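Local structure of computational Design of Enzyme (Synthetic construct, 3TP4) at residues A[121-125]-A[139-144]; A[148-152]-A[203-208]; A[186-190]-A[231-235]; A[191-195]-A[376-382]; A[391-397]-A[427-433]. The protein is a computationally designed enzyme on a glycosyl hydrolase scaffold, probably made to carry an activated serine in a Ser-His-acid catalytic triad. All coordinates share one frame; numbering follows the deposited sequence.

Interaction 1 comes first along the chain. It closes a short loop, holding helix 130-134, between residues 121-125 and the start of helix 141-157. Interaction 2 follows on the same helix and packs it against the C-terminal end of helix 190-207. Interaction 3 joins helix 184-188 to the loop before strand 242-249. The segments of interactions 2, 3 and 4 alternate pairwise along the chain. Interaction 4 spans 180 residues and ties the start of helix 190-207 to strand 374-379, joining the barrel to the C-terminal Ig-like domain. Interaction 5 lies within that domain, on the strand next to 374-379. A salt bridge from Arg396 to Asp206 links it to interaction 2.

Interaction 1 (A[121-125]-A[139-144]); sequences GSFYD and SHHAEL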
# COMPACT_ATOMS: atom_id res chain seq x y z
N GLY A 121 -2.59 -20.23 2.47
CA GLY A 121 -1.50 -19.34 2.11
C GLY A 121 -0.12 -19.91 2.34
O GLY A 121 0.07 -20.77 3.19
N SER A 122 0.86 -19.40 1.59
CA SER A 122 2.22 -19.91 1.64
C SER A 122 3.07 -19.38 2.80
O SER A 122 4.18 -19.87 3.04
CB SER A 122 2.93 -19.68 0.30
OG SER A 122 2.84 -18.32 -0.11
N PHE A 123 2.57 -18.38 3.52
CA PHE A 123 3.26 -17.88 4.72
C PHE A 123 2.67 -18.53 5.96
O PHE A 123 3.07 -18.21 7.08
CB PHE A 123 3.12 -16.36 4.87
CG PHE A 123 3.66 -15.57 3.72
CD1 PHE A 123 4.55 -16.14 2.83
CD2 PHE A 123 3.29 -14.24 3.54
CE1 PHE A 123 5.05 -15.41 1.77
CE2 PHE A 123 3.80 -13.51 2.50
CZ PHE A 123 4.67 -14.09 1.61
N TYR A 124 1.71 -19.42 5.76
CA TYR A 124 0.94 -19.95 6.88
C TYR A 124 1.78 -20.75 7.88
O TYR A 124 2.43 -21.74 7.52
CB TYR A 124 -0.27 -20.77 6.42
CG TYR A 124 -1.21 -21.07 7.56
CD1 TYR A 124 -1.87 -20.04 8.22
CD2 TYR A 124 -1.42 -22.37 7.99
CE1 TYR A 124 -2.72 -20.30 9.28
CE2 TYR A 124 -2.27 -22.64 9.04
CZ TYR A 124 -2.92 -21.60 9.68
OH TYR A 124 -3.77 -21.86 10.73
N ASP A 125 1.74 -20.31 9.13
CA ASP A 125 2.42 -21.00 10.21
C ASP A 125 1.40 -21.72 11.10
O ASP A 125 0.35 -21.16 11.44
CB ASP A 125 3.23 -20.01 11.03
CG ASP A 125 3.95 -20.66 12.19
OD1 ASP A 125 5.09 -21.14 11.98
OD2 ASP A 125 3.38 -20.70 13.30
N SER A 139 10.19 -18.63 11.06
CA SER A 139 10.09 -19.92 10.38
C SER A 139 9.75 -19.76 8.90
O SER A 139 10.08 -20.62 8.09
CB SER A 139 9.04 -20.79 11.05
OG SER A 139 7.74 -20.22 10.89
N HIS A 140 9.08 -18.66 8.56
CA HIS A 140 8.70 -18.44 7.16
C HIS A 140 9.32 -17.18 6.54
O HIS A 140 8.87 -16.73 5.50
CB HIS A 140 7.18 -18.44 7.00
CG HIS A 140 6.55 -19.80 7.05
ND1 HIS A 140 6.12 -20.46 5.92
CD2 HIS A 140 6.29 -20.63 8.09
CE1 HIS A 140 5.62 -21.63 6.26
NE2 HIS A 140 5.71 -21.76 7.57
N HIS A 141 10.36 -16.62 7.16
CA HIS A 141 10.99 -15.42 6.60
C HIS A 141 11.41 -15.64 5.13
O HIS A 141 11.22 -14.77 4.28
CB HIS A 141 12.18 -14.98 7.45
CG HIS A 141 12.75 -13.66 7.02
ND1 HIS A 141 12.01 -12.50 7.00
CD2 HIS A 141 14.00 -13.32 6.61
CE1 HIS A 141 12.77 -11.50 6.59
NE2 HIS A 141 13.98 -11.97 6.34
N ALA A 142 11.97 -16.81 4.84
CA ALA A 142 12.43 -17.11 3.47
C ALA A 142 11.30 -17.05 2.44
O ALA A 142 11.50 -16.56 1.33
CB ALA A 142 13.15 -18.46 3.42
N GLU A 143 10.13 -17.54 2.80
CA GLU A 143 8.96 -17.43 1.92
C GLU A 143 8.68 -15.96 1.60
O GLU A 143 8.45 -15.59 0.45
CB GLU A 143 7.72 -18.08 2.54
CG GLU A 143 8.01 -19.07 3.65
CD GLU A 143 8.51 -20.40 3.12
OE1 GLU A 143 8.73 -21.32 3.94
OE2 GLU A 143 8.67 -20.52 1.89
N LEU A 144 8.71 -15.13 2.64
CA LEU A 144 8.46 -13.70 2.45
C LEU A 144 9.47 -13.13 1.47
O LEU A 144 9.10 -12.49 0.48
CB LEU A 144 8.54 -12.95 3.78
CG LEU A 144 8.33 -11.44 3.61
CD1 LEU A 144 6.91 -11.16 3.14
CD2 LEU A 144 8.62 -10.70 4.90
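The ring of Phe123 forms the tight part of this contact. It lies against the first turn of helix 141-157. CD1 of Phe123 meets CB of Glu143 at 3.7 Å, and CE2 of Phe123 meets CD1 of Leu144 at 4.0 Å. With CG anti to its own carbonyl carbon (chi1 -60°), the Phe123 ring reaches past Glu143 to the buried Leu144. Phe117 meets the Phe123 ring edge-to-face, and Thr130 bonds to Phe123 O. Beside it, the His140 imidazole takes the loop backbone over one face, with Phe123 O 3.8 Å from His140 CG. Tyr124 O is 3.3 Å from His140 NE2, but the angle is too poor for a hydrogen bond.

The other end is looser and exposed. There Ser139 OG donates to Asp125 OD1 at 3.0 Å, on the anti side and 33° out of the carboxylate plane. A type I turn, Gly121 to Tyr124, thus packs on a helix N-terminus with His140 at the N-cap, in a loop of the TIM-barrel domain.

Interaction 2 (A[148-152]-A[203-208]); sequences LDDIA and YLRDVK
Leu148 and Leu204 lead the apolar packing between the two helices. Leu148 lies against the Tyr203 ring, with CB of Leu148 3.7 Å from CD2 of Tyr203. The CD2 methyl of Leu204 enters between residues of the other helix. It is 3.6 Å from Leu148 O, 4.1 Å from CG2 of Ile151 and close to Ala152. Leu204 and Ile151 also reach Phe170 and Phe213 on the barrel strands. Further out, CB of Ala152 touches CB of Lys208 at 3.9 Å. The short helix axes run 10.3 Å apart at an angle of 68°.

Hydrogen bonding centres on one oxygen, OD1 of Asp149. Tyr203 OH donates to Asp149 OD1 at 2.6 Å. It arrives on the syn side, 18° out of the carboxylate plane, and OD1 lies at the edge of the phenol ring. Tyr203 has CG anti to its backbone N (chi1 -172°), which carries the ring across to Asp149.

The salt bridge uses the same oxygen. Lys208 NZ lies 3.2 Å from Asp149 OD1 and comes from above the carboxylate plane. The lysine chain bends at chi2 and chi3 to get there. A water donates to Asp149 O and weakly accepts from Lys208 NZ.

Two donors on one oxygen would probably stabilise a charged, partly exposed Asp149 beside an otherwise apolar interface.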
# COMPACT_ATOMS: atom_id res chain seq x y z
N LEU A 148 8.91 -11.32 -2.12
CA LEU A 148 9.41 -9.99 -2.47
C LEU A 148 10.31 -10.00 -3.72
O LEU A 148 10.23 -9.09 -4.55
CB LEU A 148 10.13 -9.34 -1.28
CG LEU A 148 9.24 -9.07 -0.05
CD1 LEU A 148 10.03 -8.47 1.11
CD2 LEU A 148 8.09 -8.16 -0.43
N ASP A 149 11.17 -11.01 -3.85
CA ASP A 149 11.99 -11.15 -5.05
C ASP A 149 11.13 -11.11 -6.32
O ASP A 149 11.49 -10.48 -7.32
CB ASP A 149 12.79 -12.46 -5.02
CG ASP A 149 13.95 -12.43 -4.02
OD1 ASP A 149 14.44 -11.33 -3.67
OD2 ASP A 149 14.38 -13.53 -3.58
N ASP A 150 10.02 -11.84 -6.29
CA ASP A 150 9.09 -11.86 -7.42
C ASP A 150 8.54 -10.47 -7.68
O ASP A 150 8.39 -10.04 -8.82
CB ASP A 150 7.95 -12.84 -7.13
CG ASP A 150 8.37 -14.29 -7.29
OD1 ASP A 150 9.40 -14.54 -7.95
OD2 ASP A 150 7.65 -15.18 -6.77
N ILE A 151 8.23 -9.75 -6.61
CA ILE A 151 7.70 -8.39 -6.76
C ILE A 151 8.77 -7.50 -7.38
O ILE A 151 8.48 -6.67 -8.25
CB ILE A 151 7.19 -7.84 -5.40
CG1 ILE A 151 5.91 -8.57 -5.01
CG2 ILE A 151 6.96 -6.32 -5.48
CD1 ILE A 151 5.43 -8.28 -3.59
N ALA A 152 10.02 -7.67 -6.95
CA ALA A 152 11.12 -6.90 -7.52
C ALA A 152 11.26 -7.22 -9.02
O ALA A 152 11.56 -6.35 -9.83
CB ALA A 152 12.42 -7.19 -6.77
N TYR A 203 13.98 -4.14 1.97
CA TYR A 203 14.39 -5.23 1.09
C TYR A 203 14.22 -4.82 -0.38
O TYR A 203 15.17 -4.93 -1.16
CB TYR A 203 13.62 -6.53 1.39
CG TYR A 203 14.17 -7.71 0.61
CD1 TYR A 203 15.34 -8.34 1.02
CD2 TYR A 203 13.54 -8.18 -0.54
CE1 TYR A 203 15.86 -9.42 0.32
CE2 TYR A 203 14.05 -9.27 -1.25
CZ TYR A 203 15.23 -9.88 -0.81
OH TYR A 203 15.77 -10.95 -1.48
N LEU A 204 13.05 -4.33 -0.75
CA LEU A 204 12.81 -3.92 -2.13
C LEU A 204 13.72 -2.77 -2.57
O LEU A 204 14.35 -2.84 -3.63
CB LEU A 204 11.34 -3.55 -2.36
CG LEU A 204 10.32 -4.70 -2.32
CD1 LEU A 204 8.91 -4.17 -2.26
CD2 LEU A 204 10.48 -5.67 -3.52
N ARG A 205 13.78 -1.71 -1.77
CA ARG A 205 14.52 -0.51 -2.16
C ARG A 205 16.03 -0.69 -2.00
O ARG A 205 16.80 -0.49 -2.93
CB ARG A 205 14.05 0.70 -1.35
CG ARG A 205 14.87 1.98 -1.58
CD ARG A 205 14.56 3.06 -0.52
NE ARG A 205 14.96 2.61 0.82
CZ ARG A 205 14.45 3.08 1.97
NH1 ARG A 205 13.52 4.03 1.97
NH2 ARG A 205 14.88 2.59 3.13
N ASP A 206 16.45 -1.08 -0.80
CA ASP A 206 17.87 -1.06 -0.48
C ASP A 206 18.56 -2.34 -0.90
O ASP A 206 19.72 -2.32 -1.30
CB ASP A 206 18.08 -0.85 1.02
CG ASP A 206 17.45 0.43 1.53
OD1 ASP A 206 17.50 1.45 0.81
OD2 ASP A 206 16.92 0.43 2.65
N VAL A 207 17.87 -3.46 -0.76
CA VAL A 207 18.47 -4.74 -1.10
C VAL A 207 18.31 -5.06 -2.59
O VAL A 207 19.27 -5.49 -3.23
CB VAL A 207 17.92 -5.89 -0.23
CG1 VAL A 207 18.45 -7.23 -0.74
CG2 VAL A 207 18.31 -5.69 1.26
N LYS A 208 17.12 -4.85 -3.16
CA LYS A 208 16.90 -5.21 -4.56
C LYS A 208 17.10 -4.06 -5.55
O LYS A 208 17.24 -4.28 -6.75
CB LYS A 208 15.50 -5.83 -4.74
CG LYS A 208 15.24 -7.02 -3.84
CD LYS A 208 16.20 -8.17 -4.11
CE LYS A 208 15.97 -8.76 -5.50
NZ LYS A 208 16.64 -10.09 -5.65
O HOH W 1 14.16 -10.49 -7.85

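Interaction 3 (A[186-190]-A[231-235]); sequences AYGSP and LRTYP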
# COMPACT_ATOMS: atom_id res chain seq x y z
N ALA A 186 -2.56 -7.09 12.47
CA ALA A 186 -1.77 -5.85 12.53
C ALA A 186 -2.19 -4.98 13.71
O ALA A 186 -1.35 -4.39 14.41
CB ALA A 186 -1.87 -5.07 11.19
N TYR A 187 -3.50 -4.88 13.93
CA TYR A 187 -3.98 -4.14 15.09
C TYR A 187 -3.62 -4.84 16.40
O TYR A 187 -3.35 -4.19 17.42
CB TYR A 187 -5.50 -3.92 14.97
CG TYR A 187 -5.82 -2.75 14.08
CD1 TYR A 187 -5.95 -2.91 12.71
CD2 TYR A 187 -5.93 -1.47 14.61
CE1 TYR A 187 -6.23 -1.84 11.89
CE2 TYR A 187 -6.20 -0.39 13.80
CZ TYR A 187 -6.35 -0.58 12.44
OH TYR A 187 -6.62 0.49 11.63
N GLY A 188 -3.61 -6.17 16.37
CA GLY A 188 -3.27 -6.94 17.55
C GLY A 188 -1.80 -6.82 17.93
O GLY A 188 -1.45 -6.82 19.11
N SER A 189 -0.94 -6.69 16.92
CA SER A 189 0.50 -6.53 17.14
C SER A 189 1.09 -5.49 16.18
O SER A 189 1.74 -5.85 15.20
CB SER A 189 1.22 -7.86 16.98
OG SER A 189 2.55 -7.76 17.45
N PRO A 190 0.85 -4.21 16.46
CA PRO A 190 1.19 -3.17 15.49
C PRO A 190 2.70 -3.02 15.29
O PRO A 190 3.13 -2.66 14.20
CB PRO A 190 0.59 -1.90 16.10
CG PRO A 190 0.41 -2.20 17.55
CD PRO A 190 0.13 -3.67 17.62
N LEU A 231 -3.78 5.78 13.09
CA LEU A 231 -2.32 5.65 13.07
C LEU A 231 -1.74 4.47 13.84
O LEU A 231 -0.52 4.33 13.90
CB LEU A 231 -1.66 6.94 13.56
CG LEU A 231 -1.94 8.17 12.70
CD1 LEU A 231 -1.43 9.41 13.42
CD2 LEU A 231 -1.32 8.03 11.31
N ARG A 232 -2.58 3.62 14.41
CA ARG A 232 -2.08 2.49 15.21
C ARG A 232 -0.99 1.69 14.50
O ARG A 232 0.02 1.33 15.11
CB ARG A 232 -3.22 1.57 15.66
CG ARG A 232 -3.73 1.88 17.07
CD ARG A 232 -5.11 1.28 17.36
NE ARG A 232 -5.04 -0.11 17.83
CZ ARG A 232 -6.07 -0.80 18.30
NH1 ARG A 232 -7.27 -0.25 18.38
NH2 ARG A 232 -5.89 -2.06 18.71
N THR A 233 -1.19 1.41 13.21
CA THR A 233 -0.28 0.55 12.47
C THR A 233 0.62 1.31 11.49
O THR A 233 1.25 0.69 10.62
CB THR A 233 -1.07 -0.54 11.70
OG1 THR A 233 -1.86 0.06 10.67
CG2 THR A 233 -2.00 -1.31 12.66
N TYR A 234 0.69 2.63 11.63
CA TYR A 234 1.45 3.47 10.71
C TYR A 234 2.94 3.11 10.70
O TYR A 234 3.58 3.13 11.74
CB TYR A 234 1.29 4.93 11.12
CG TYR A 234 1.99 5.92 10.22
CD1 TYR A 234 1.75 5.93 8.85
CD2 TYR A 234 2.87 6.87 10.74
CE1 TYR A 234 2.38 6.84 8.02
CE2 TYR A 234 3.50 7.80 9.92
CZ TYR A 234 3.25 7.77 8.56
OH TYR A 234 3.87 8.68 7.74
N PRO A 235 3.50 2.80 9.53
CA PRO A 235 4.91 2.39 9.47
C PRO A 235 5.91 3.53 9.70
O PRO A 235 7.06 3.26 10.06
CB PRO A 235 5.06 1.83 8.04
CG PRO A 235 3.71 1.48 7.62
CD PRO A 235 2.81 2.54 8.26
O HOH W 2 -3.90 1.64 11.90
O HOH W 3 -2.89 -1.21 18.01
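The Tyr187 ring has the CG2 methyl of Thr233 over one face and the guanidinium of Arg232 at its edge. Thr233 CG2 sits 4.1 Å from the ring centroid and only 4° off the normal, a CH-pi contact over the centre. At the edge, NE of Arg232 lies 3.6 Å from CD2 of Tyr187, near the plane of the ring. The guanidinium turns its own face to this edge, with the two planes 82° apart.

The Thr233 methyl points at the helix because CG2 is anti to the carbonyl carbon, while OG1 takes the remaining place between N and C (chi1 67°). The same CG2 lies 3.6 Å from Ala186 O. CB of Pro190 lies 3.4 Å from Arg232 O.

No direct hydrogen bond crosses the contact. One water takes the N-H of Thr233 and makes a weak bond to Tyr187 OH. Another water donates to Tyr187 O and lies unusually close to Arg232 NE, so that bond length is doubtful.

Trp182 stacks on Tyr187, and Pro219 O bonds to its hydroxyl. Tyr193 of helix 190-207 touches both Ala186 and Thr233. The contact joins helix 184-188 and the start of helix 190-207 to the loop before barrel strand 242-249.

Interaction 4 (A[191-195]-A[376-382]); sequences GEYQE and HIASPAD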
# COMPACT_ATOMS: atom_id res chain seq x y z
N GLY A 191 3.47 -3.31 16.32
CA GLY A 191 4.92 -3.25 16.22
C GLY A 191 5.45 -4.25 15.20
O GLY A 191 6.39 -3.97 14.47
N GLU A 192 4.83 -5.42 15.16
CA GLU A 192 5.25 -6.45 14.23
C GLU A 192 4.80 -6.09 12.81
O GLU A 192 5.51 -6.33 11.84
CB GLU A 192 4.69 -7.82 14.65
CG GLU A 192 5.32 -8.39 15.93
CD GLU A 192 4.81 -9.81 16.22
OE1 GLU A 192 3.67 -9.96 16.71
OE2 GLU A 192 5.54 -10.77 15.93
N TYR A 193 3.61 -5.50 12.69
CA TYR A 193 3.20 -5.00 11.38
C TYR A 193 4.20 -3.94 10.87
O TYR A 193 4.59 -3.95 9.70
CB TYR A 193 1.80 -4.40 11.39
CG TYR A 193 1.43 -3.89 10.01
CD1 TYR A 193 0.99 -4.76 9.03
CD2 TYR A 193 1.58 -2.56 9.68
CE1 TYR A 193 0.67 -4.32 7.77
CE2 TYR A 193 1.27 -2.10 8.41
CZ TYR A 193 0.81 -2.99 7.46
OH TYR A 193 0.52 -2.56 6.20
N GLN A 194 4.59 -3.03 11.75
CA GLN A 194 5.50 -1.96 11.38
C GLN A 194 6.84 -2.52 10.92
O GLN A 194 7.41 -2.04 9.94
CB GLN A 194 5.68 -0.98 12.54
CG GLN A 194 4.44 -0.13 12.82
CD GLN A 194 4.49 0.56 14.16
OE1 GLN A 194 5.15 0.09 15.10
NE2 GLN A 194 3.79 1.69 14.28
N GLU A 195 7.36 -3.54 11.60
CA GLU A 195 8.64 -4.09 11.18
C GLU A 195 8.50 -4.85 9.86
O GLU A 195 9.42 -4.85 9.05
CB GLU A 195 9.28 -4.98 12.26
CG GLU A 195 9.65 -4.20 13.51
CD GLU A 195 10.51 -2.96 13.21
OE1 GLU A 195 11.38 -3.02 12.31
OE2 GLU A 195 10.31 -1.94 13.89
N HIS A 376 15.46 1.64 13.50
CA HIS A 376 14.42 0.82 14.10
C HIS A 376 14.95 -0.58 14.43
O HIS A 376 15.90 -1.07 13.81
CB HIS A 376 13.16 0.75 13.21
CG HIS A 376 13.40 0.19 11.85
ND1 HIS A 376 13.03 -1.08 11.49
CD2 HIS A 376 13.95 0.75 10.74
CE1 HIS A 376 13.35 -1.30 10.22
NE2 HIS A 376 13.91 -0.20 9.75
N ILE A 377 14.33 -1.19 15.42
CA ILE A 377 14.70 -2.53 15.86
C ILE A 377 13.81 -3.55 15.16
O ILE A 377 12.64 -3.68 15.50
CB ILE A 377 14.55 -2.68 17.39
CG1 ILE A 377 15.50 -1.70 18.11
CG2 ILE A 377 14.82 -4.12 17.81
CD1 ILE A 377 15.14 -1.41 19.61
N ALA A 378 14.36 -4.25 14.17
CA ALA A 378 13.59 -5.22 13.39
C ALA A 378 13.27 -6.46 14.20
O ALA A 378 12.27 -7.13 13.96
CB ALA A 378 14.36 -5.62 12.13
N SER A 379 14.16 -6.79 15.14
CA SER A 379 13.88 -7.87 16.08
C SER A 379 14.65 -7.68 17.37
O SER A 379 15.85 -7.36 17.36
CB SER A 379 14.18 -9.24 15.45
OG SER A 379 15.56 -9.40 15.18
N PRO A 380 13.96 -7.85 18.51
CA PRO A 380 12.54 -8.19 18.58
C PRO A 380 11.66 -6.96 18.33
O PRO A 380 11.95 -5.89 18.85
CB PRO A 380 12.38 -8.68 20.02
CG PRO A 380 13.42 -7.95 20.78
CD PRO A 380 14.59 -7.79 19.84
N ALA A 381 10.60 -7.13 17.55
CA ALA A 381 9.71 -6.02 17.19
C ALA A 381 9.01 -5.46 18.43
O ALA A 381 8.83 -6.17 19.42
CB ALA A 381 8.70 -6.48 16.18
N ASP A 382 8.61 -4.20 18.37
CA ASP A 382 7.92 -3.56 19.49
C ASP A 382 6.66 -4.35 19.83
O ASP A 382 5.86 -4.67 18.95
CB ASP A 382 7.59 -2.10 19.18
CG ASP A 382 7.09 -1.32 20.41
OD1 ASP A 382 6.13 -0.54 20.29
OD2 ASP A 382 7.67 -1.49 21.50
O HOH W 4 3.29 -5.31 18.43
O HOH W 5 4.05 0.15 17.69
O HOH W 6 11.69 -0.28 16.25
O HOH W 7 9.10 -2.31 16.22
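This contact is part of the interface between the TIM barrel and the Ig-like domain. The start of helix 190-207 packs across edge strand 374-379 and the turn after it, at 98° to the strand. A His-carboxylate hydrogen bond marks one end. His376 ND1 donates to Glu195 OE1 at 2.7 Å, with an angle of 149° at the hydrogen. The bond uses the syn lone pair of OE1, and the oxygen lies in the ring plane. Carboxylate and imidazole are nearly coplanar, 26° apart. The glutamate chain bends at chi2, which brings the carboxylate to the strand. On its other side the imidazole bonds through NE2 to Glu202.

Glu195 OE2 is salt-bridged to Arg198. It also accepts from two waters that take the N-H groups of Ile377 and Asp382, so the buried carboxylate is well supplied with donors. CB of Ala381 packs on CG of Glu195 at 3.6 Å and on CG of Glu192 at 3.9 Å.

At the other end the turn comes close to Gly191, which has no side chain. One water bridges Gly191 N and Asp382 O, and CA of Gly191 makes a C-H...O contact of 3.2 Å to Asp382 O.

Interaction 5 (A[391-397]-A[427-433]); sequences TTVRVRV and LWWTAPW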
# COMPACT_ATOMS: atom_id res chain seq x y z
N THR A 391 18.29 -15.00 21.57
CA THR A 391 17.57 -14.54 20.39
C THR A 391 18.45 -13.48 19.74
O THR A 391 19.34 -12.94 20.38
CB THR A 391 16.19 -13.96 20.75
OG1 THR A 391 15.53 -13.56 19.54
CG2 THR A 391 16.34 -12.76 21.66
N THR A 392 18.21 -13.18 18.47
CA THR A 392 19.07 -12.24 17.78
C THR A 392 18.42 -10.87 17.74
O THR A 392 17.29 -10.75 17.28
CB THR A 392 19.34 -12.70 16.34
OG1 THR A 392 19.90 -14.01 16.37
CG2 THR A 392 20.31 -11.76 15.65
N VAL A 393 19.12 -9.85 18.23
CA VAL A 393 18.67 -8.48 18.10
C VAL A 393 19.14 -7.96 16.74
O VAL A 393 20.32 -8.09 16.39
CB VAL A 393 19.25 -7.56 19.19
CG1 VAL A 393 18.81 -6.13 18.95
CG2 VAL A 393 18.81 -8.02 20.59
N ARG A 394 18.22 -7.39 15.97
CA ARG A 394 18.57 -6.82 14.68
C ARG A 394 18.14 -5.37 14.66
O ARG A 394 16.98 -5.06 14.90
CB ARG A 394 17.84 -7.56 13.54
CG ARG A 394 18.28 -9.02 13.37
CD ARG A 394 17.38 -9.74 12.34
NE ARG A 394 17.79 -11.13 12.16
CZ ARG A 394 17.39 -12.13 12.93
NH1 ARG A 394 16.54 -11.92 13.93
NH2 ARG A 394 17.83 -13.36 12.70
N VAL A 395 19.08 -4.48 14.37
CA VAL A 395 18.77 -3.08 14.21
C VAL A 395 19.11 -2.61 12.79
O VAL A 395 20.20 -2.89 12.27
CB VAL A 395 19.57 -2.21 15.21
CG1 VAL A 395 19.27 -0.73 14.98
CG2 VAL A 395 19.23 -2.62 16.67
N ARG A 396 18.15 -1.91 12.19
CA ARG A 396 18.34 -1.27 10.89
C ARG A 396 18.59 0.23 11.11
O ARG A 396 17.78 0.93 11.72
CB ARG A 396 17.11 -1.50 10.01
CG ARG A 396 17.09 -0.76 8.67
CD ARG A 396 18.34 -1.00 7.87
NE ARG A 396 18.32 -0.28 6.59
CZ ARG A 396 19.31 -0.31 5.70
NH1 ARG A 396 20.41 -1.02 5.94
NH2 ARG A 396 19.20 0.37 4.57
N VAL A 397 19.72 0.72 10.62
CA VAL A 397 19.94 2.16 10.58
C VAL A 397 20.08 2.54 9.12
O VAL A 397 21.02 2.10 8.44
CB VAL A 397 21.23 2.56 11.32
CG1 VAL A 397 21.29 4.08 11.47
CG2 VAL A 397 21.30 1.88 12.67
N LEU A 427 22.45 -5.60 5.83
CA LEU A 427 21.23 -4.90 6.19
C LEU A 427 21.16 -4.46 7.67
O LEU A 427 20.75 -3.34 7.98
CB LEU A 427 20.02 -5.79 5.86
CG LEU A 427 18.65 -5.12 5.83
CD1 LEU A 427 18.62 -3.94 4.86
CD2 LEU A 427 17.57 -6.13 5.47
N TRP A 428 21.57 -5.35 8.58
CA TRP A 428 21.38 -5.11 10.01
C TRP A 428 22.67 -5.14 10.84
O TRP A 428 23.63 -5.84 10.52
CB TRP A 428 20.45 -6.16 10.62
CG TRP A 428 19.05 -6.23 10.06
CD1 TRP A 428 18.10 -5.25 10.10
CD2 TRP A 428 18.44 -7.36 9.42
NE1 TRP A 428 16.93 -5.70 9.51
CE2 TRP A 428 17.12 -6.99 9.08
CE3 TRP A 428 18.89 -8.64 9.09
CZ2 TRP A 428 16.25 -7.86 8.43
CZ3 TRP A 428 18.02 -9.51 8.44
CH2 TRP A 428 16.72 -9.11 8.12
N TRP A 429 22.64 -4.38 11.93
CA TRP A 429 23.58 -4.49 13.03
C TRP A 429 22.95 -5.47 14.00
O TRP A 429 21.76 -5.35 14.30
CB TRP A 429 23.75 -3.13 13.71
CG TRP A 429 24.50 -2.14 12.86
CD1 TRP A 429 24.03 -1.46 11.79
CD2 TRP A 429 25.87 -1.73 13.04
NE1 TRP A 429 25.02 -0.65 11.27
CE2 TRP A 429 26.15 -0.79 12.02
CE3 TRP A 429 26.88 -2.07 13.95
CZ2 TRP A 429 27.40 -0.19 11.89
CZ3 TRP A 429 28.11 -1.47 13.81
CH2 TRP A 429 28.37 -0.55 12.79
N THR A 430 23.70 -6.47 14.45
CA THR A 430 23.12 -7.55 15.24
C THR A 430 23.97 -7.95 16.44
O THR A 430 25.15 -7.65 16.49
CB THR A 430 22.84 -8.83 14.39
OG1 THR A 430 24.07 -9.51 14.10
CG2 THR A 430 22.16 -8.47 13.11
N ALA A 431 23.33 -8.61 17.40
CA ALA A 431 24.00 -9.22 18.55
C ALA A 431 23.07 -10.25 19.14
O ALA A 431 21.85 -10.13 19.02
CB ALA A 431 24.34 -8.16 19.60
N PRO A 432 23.63 -11.28 19.78
CA PRO A 432 22.78 -12.26 20.46
C PRO A 432 22.25 -11.64 21.76
O PRO A 432 22.93 -10.81 22.35
CB PRO A 432 23.75 -13.40 20.78
CG PRO A 432 25.10 -12.72 20.92
CD PRO A 432 25.07 -11.59 19.91
N TRP A 433 21.05 -12.03 22.20
CA TRP A 433 20.52 -11.56 23.48
C TRP A 433 19.88 -12.72 24.25
O TRP A 433 18.98 -13.38 23.75
CB TRP A 433 19.50 -10.43 23.27
CG TRP A 433 18.81 -9.98 24.54
CD1 TRP A 433 19.39 -9.79 25.78
CD2 TRP A 433 17.42 -9.66 24.70
NE1 TRP A 433 18.44 -9.38 26.68
CE2 TRP A 433 17.23 -9.29 26.04
CE3 TRP A 433 16.33 -9.65 23.82
CZ2 TRP A 433 15.97 -8.92 26.54
CZ3 TRP A 433 15.09 -9.28 24.32
CH2 TRP A 433 14.92 -8.92 25.66
O HOH W 8 21.56 -1.09 9.35
O HOH W 9 23.83 0.46 8.81
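Strands 391-397 and 429-433 pair antiparallel, with two N-H...O bonds at each of the hydrogen-bonded pairs Thr391-Trp433, Val393-Ala431 and Val395-Trp429. The shortest, Trp433 N to Thr391 O, is 2.7 Å. The longest, Ala431 N to Val393 O, is 3.2 Å.

On the face with Thr392 and Thr430, the aliphatic part of Arg394 lies over the Trp428 ring. CD of Arg394 is 3.9 Å from the centroid of the six-membered ring, a CH-pi contact 16° off the normal. Leu427 CD2 lies over the opposite face of the indole. The Arg394 chain is extended from CG to NE (chi3 180°), and its guanidinium bonds to Ser379. Next along, NH1 of Arg396 donates to Leu427 O at 3.1 Å, on a lone pair in the carbonyl plane. CD1 of Leu427 covers one face of that guanidinium, 3.6 Å from Arg396 NH1.

On the other face CG2 of Val393 packs on CB of Trp433 at 3.7 Å.

The pair lies inside the mixed sheet of the Ig-like domain. Strand 374-379 flanks 391-398, and strand 414-423 flanks 429-433. Trp428 and Arg394 touch Pro136 of the barrel domain, while Arg396 forms a salt bridge to Asp206 on helix 190-207.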